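Local atomic coordinates of phosphoglycerate oxidoreductase (Rhizobium etli, PDB entry 4HY3), a protein that probably acts as an NAD(P)-dependent reductase of the D-2-hydroxyacid dehydrogenase family, reducing hydroxypyruvate or glyoxylate. Residues R201-D206 and G218-S223. Numbering follows the deposited sequence.
Sequences RIRVFD and GVEPAS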
ATOM      1  N   ARG A 201     -11.008  -7.492   7.352  1.00 38.28           N
ATOM      2  CA  ARG A 201     -10.925  -8.854   6.808  1.00 39.66           C
ATOM      3  C   ARG A 201     -11.920  -9.143   5.648  1.00 41.34           C
ATOM      4  O   ARG A 201     -13.170  -9.047   5.793  1.00 38.45           O
ATOM      5  CB  ARG A 201     -11.053  -9.880   7.929  1.00 42.42           C
ATOM      6  CG  ARG A 201     -11.083 -11.331   7.489  1.00 44.43           C
ATOM      7  CD  ARG A 201     -10.340 -12.138   8.519  1.00 49.53           C
ATOM      8  NE  ARG A 201     -10.744 -13.535   8.552  1.00 53.93           N
ATOM      9  CZ  ARG A 201      -9.897 -14.562   8.548  1.00 54.19           C
ATOM     10  NH1 ARG A 201      -8.579 -14.360   8.494  1.00 51.60           N
ATOM     11  NH2 ARG A 201     -10.374 -15.797   8.589  1.00 53.06           N
ATOM     12  N   ILE A 202     -11.359  -9.507   4.496  1.00 39.55           N
ATOM     13  CA  ILE A 202     -12.159  -9.553   3.281  1.00 39.62           C
ATOM     14  C   ILE A 202     -12.302 -10.942   2.649  1.00 42.22           C
ATOM     15  O   ILE A 202     -11.355 -11.466   2.013  1.00 43.46           O
ATOM     16  CB  ILE A 202     -11.681  -8.503   2.246  1.00 38.50           C
ATOM     17  CG1 ILE A 202     -11.715  -7.106   2.873  1.00 35.84           C
ATOM     18  CG2 ILE A 202     -12.563  -8.557   1.002  1.00 35.80           C
ATOM     19  CD1 ILE A 202     -10.953  -6.062   2.103  1.00 38.87           C
ATOM     20  N   ARG A 203     -13.504 -11.505   2.824  1.00 42.44           N
ATOM     21  CA  ARG A 203     -13.887 -12.828   2.304  1.00 43.14           C
ATOM     22  C   ARG A 203     -14.626 -12.671   1.013  1.00 41.34           C
ATOM     23  O   ARG A 203     -15.592 -11.915   0.937  1.00 42.52           O
ATOM     24  CB  ARG A 203     -14.807 -13.569   3.281  1.00 46.53           C
ATOM     25  CG  ARG A 203     -14.079 -14.256   4.417  1.00 49.66           C
ATOM     26  CD  ARG A 203     -15.031 -15.117   5.216  1.00 51.28           C
ATOM     27  NE  ARG A 203     -14.575 -15.327   6.586  1.00 55.02           N
ATOM     28  CZ  ARG A 203     -14.876 -14.524   7.601  1.00 56.17           C
ATOM     29  NH1 ARG A 203     -15.622 -13.437   7.387  1.00 59.66           N
ATOM     30  NH2 ARG A 203     -14.432 -14.804   8.821  1.00 49.74           N
ATOM     31  N   VAL A 204     -14.193 -13.416   0.009  1.00 41.21           N
ATOM     32  CA  VAL A 204     -14.746 -13.284  -1.325  1.00 43.98           C
ATOM     33  C   VAL A 204     -15.224 -14.633  -1.835  1.00 44.11           C
ATOM     34  O   VAL A 204     -14.506 -15.624  -1.769  1.00 45.69           O
ATOM     35  CB  VAL A 204     -13.702 -12.692  -2.320  1.00 44.50           C
ATOM     36  CG1 VAL A 204     -14.162 -12.827  -3.777  1.00 42.88           C
ATOM     37  CG2 VAL A 204     -13.433 -11.231  -2.003  1.00 45.30           C
ATOM     38  N   PHE A 205     -16.431 -14.659  -2.369  1.00 43.85           N
ATOM     39  CA  PHE A 205     -16.902 -15.842  -3.038  1.00 45.71           C
ATOM     40  C   PHE A 205     -16.938 -15.621  -4.550  1.00 46.36           C
ATOM     41  O   PHE A 205     -17.529 -14.659  -5.033  1.00 45.69           O
ATOM     42  CB  PHE A 205     -18.268 -16.276  -2.487  1.00 45.34           C
ATOM     43  CG  PHE A 205     -18.959 -17.279  -3.345  1.00 45.84           C
ATOM     44  CD1 PHE A 205     -18.537 -18.602  -3.363  1.00 48.49           C
ATOM     45  CD2 PHE A 205     -20.019 -16.897  -4.159  1.00 47.53           C
ATOM     46  CE1 PHE A 205     -19.168 -19.537  -4.176  1.00 51.66           C
ATOM     47  CE2 PHE A 205     -20.659 -17.820  -4.980  1.00 51.90           C
ATOM     48  CZ  PHE A 205     -20.236 -19.145  -4.984  1.00 53.10           C
ATOM     49  N   ASP A 206     -16.295 -16.526  -5.284  1.00 46.56           N
ATOM     50  CA  ASP A 206     -16.245 -16.450  -6.734  1.00 46.48           C
ATOM     51  C   ASP A 206     -15.962 -17.829  -7.366  1.00 50.67           C
ATOM     52  O   ASP A 206     -14.945 -18.463  -7.083  1.00 52.39           O
ATOM     53  CB  ASP A 206     -15.215 -15.410  -7.172  1.00 44.76           C
ATOM     54  CG  ASP A 206     -15.354 -15.003  -8.640  1.00 45.69           C
ATOM     55  OD1 ASP A 206     -16.409 -14.465  -9.039  1.00 49.27           O
ATOM     56  OD2 ASP A 206     -14.377 -15.182  -9.390  1.00 42.96           O
ATOM     57  N   GLY A 218      -5.333  -9.536  -2.811  1.00 43.74           N
ATOM     58  CA  GLY A 218      -5.590  -9.242  -1.413  1.00 41.18           C
ATOM     59  C   GLY A 218      -6.936  -9.682  -0.840  1.00 39.70           C
ATOM     60  O   GLY A 218      -7.545  -8.943  -0.076  1.00 36.93           O
ATOM     61  N   VAL A 219      -7.421 -10.872  -1.162  1.00 39.31           N
ATOM     62  CA  VAL A 219      -8.655 -11.314  -0.494  1.00 42.95           C
ATOM     63  C   VAL A 219      -8.615 -12.793  -0.112  1.00 45.82           C
ATOM     64  O   VAL A 219      -7.788 -13.556  -0.633  1.00 45.54           O
ATOM     65  CB  VAL A 219      -9.968 -11.017  -1.293  1.00 39.53           C
ATOM     66  CG1 VAL A 219     -10.194  -9.532  -1.471  1.00 38.68           C
ATOM     67  CG2 VAL A 219      -9.976 -11.728  -2.639  1.00 41.15           C
ATOM     68  N   GLU A 220      -9.545 -13.175   0.766  1.00 43.14           N
ATOM     69  CA  GLU A 220      -9.680 -14.537   1.238  1.00 45.19           C
ATOM     70  C   GLU A 220     -10.812 -15.292   0.513  1.00 44.78           C
ATOM     71  O   GLU A 220     -12.003 -15.068   0.791  1.00 40.66           O
ATOM     72  CB  GLU A 220      -9.937 -14.501   2.741  1.00 50.50           C
ATOM     73  CG  GLU A 220      -9.908 -15.845   3.443  1.00 56.23           C
ATOM     74  CD  GLU A 220     -10.070 -15.688   4.938  1.00 61.74           C
ATOM     75  OE1 GLU A 220      -9.566 -14.676   5.479  1.00 69.41           O
ATOM     76  OE2 GLU A 220     -10.709 -16.561   5.567  1.00 63.38           O
ATOM     77  N   PRO A 221     -10.440 -16.199  -0.416  1.00 43.94           N
ATOM     78  CA  PRO A 221     -11.394 -17.014  -1.170  1.00 41.90           C
ATOM     79  C   PRO A 221     -12.208 -17.806  -0.197  1.00 43.24           C
ATOM     80  O   PRO A 221     -11.638 -18.376   0.725  1.00 50.10           O
ATOM     81  CB  PRO A 221     -10.503 -17.969  -1.964  1.00 43.91           C
ATOM     82  CG  PRO A 221      -9.139 -17.882  -1.353  1.00 43.51           C
ATOM     83  CD  PRO A 221      -9.043 -16.514  -0.759  1.00 43.76           C
ATOM     84  N   ALA A 222     -13.521 -17.843  -0.377  1.00 41.75           N
ATOM     85  CA  ALA A 222     -14.383 -18.388   0.655  1.00 44.56           C
ATOM     86  C   ALA A 222     -15.718 -18.946   0.134  1.00 50.14           C
ATOM     87  O   ALA A 222     -16.144 -18.688  -0.992  1.00 52.89           O
ATOM     88  CB  ALA A 222     -14.606 -17.355   1.762  1.00 38.10           C
ATOM     89  N   SER A 223     -16.362 -19.741   0.973  1.00 51.09           N
ATOM     90  CA  SER A 223     -17.631 -20.322   0.655  1.00 50.91           C
ATOM     91  C   SER A 223     -18.640 -19.216   0.730  1.00 51.31           C
ATOM     92  O   SER A 223     -18.426 -18.242   1.447  1.00 47.94           O
ATOM     93  CB  SER A 223     -17.955 -21.326   1.732  1.00 51.49           C
ATOM     94  OG  SER A 223     -16.754 -21.650   2.389  1.00 56.20           O
TER
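Glu220 sends CG trans to its own backbone N (chi1 -172°) and continues extended, while Arg201 also starts trans but bends at chi2, and these two courses bring carboxylate and guanidinium together on the face of the sheet that also carries Arg203. Glu220 OE1 lies over the centre of one guanidinium face, 3.1 Å from Arg201 CZ, and Glu220 OE2 forms the salt bridge with Arg201 NH2 at the same 3.1 Å. The two planes stand 80° apart and no N-H points at the oxygens, so the attraction is one of charge rather than of directed hydrogen bonds. Arg203 runs alongside Glu220; Arg203 NE stays 4.2 Å from Glu220 OE2, beyond a salt bridge, and its aliphatic part passes the methyl of Ala222. Glu178 is a weak, more distant second partner of both arginines.

The backbone pairing is parallel: Glu220 N donates to Ile202 O (2.8 Å, nearly straight), Val204 N to Glu220 O, and Ala222 N to Val204 O with a more bent N-H...O angle of 131°. Thus Glu220 is gripped through both its N and its O. On the face carrying Val204, Val204 CG2 packs 3.5 Å from Val219 CB, and Ile202 CG2 meets Val219 CG1 at 3.6 Å; Leu214 touches both valines. The pairing joins the two strands of a beta-alpha-beta unit whose crossover runs through helix 211-216, with 220-221 outermost in this chain's parallel Rossmann-type sheet and strand 178-182 on the far side of 201-205.

Shortening Glu220 to an alanine would remove the carboxylate and is likely to leave the Arg201 guanidinium without its close countercharge, less firmly held. The chemistry is therefore divided: apolar packing on the helix 211-216 face, and on the other a carboxylate that, with Glu178 farther off, is likely to offset the positive charge of two neighbouring arginines.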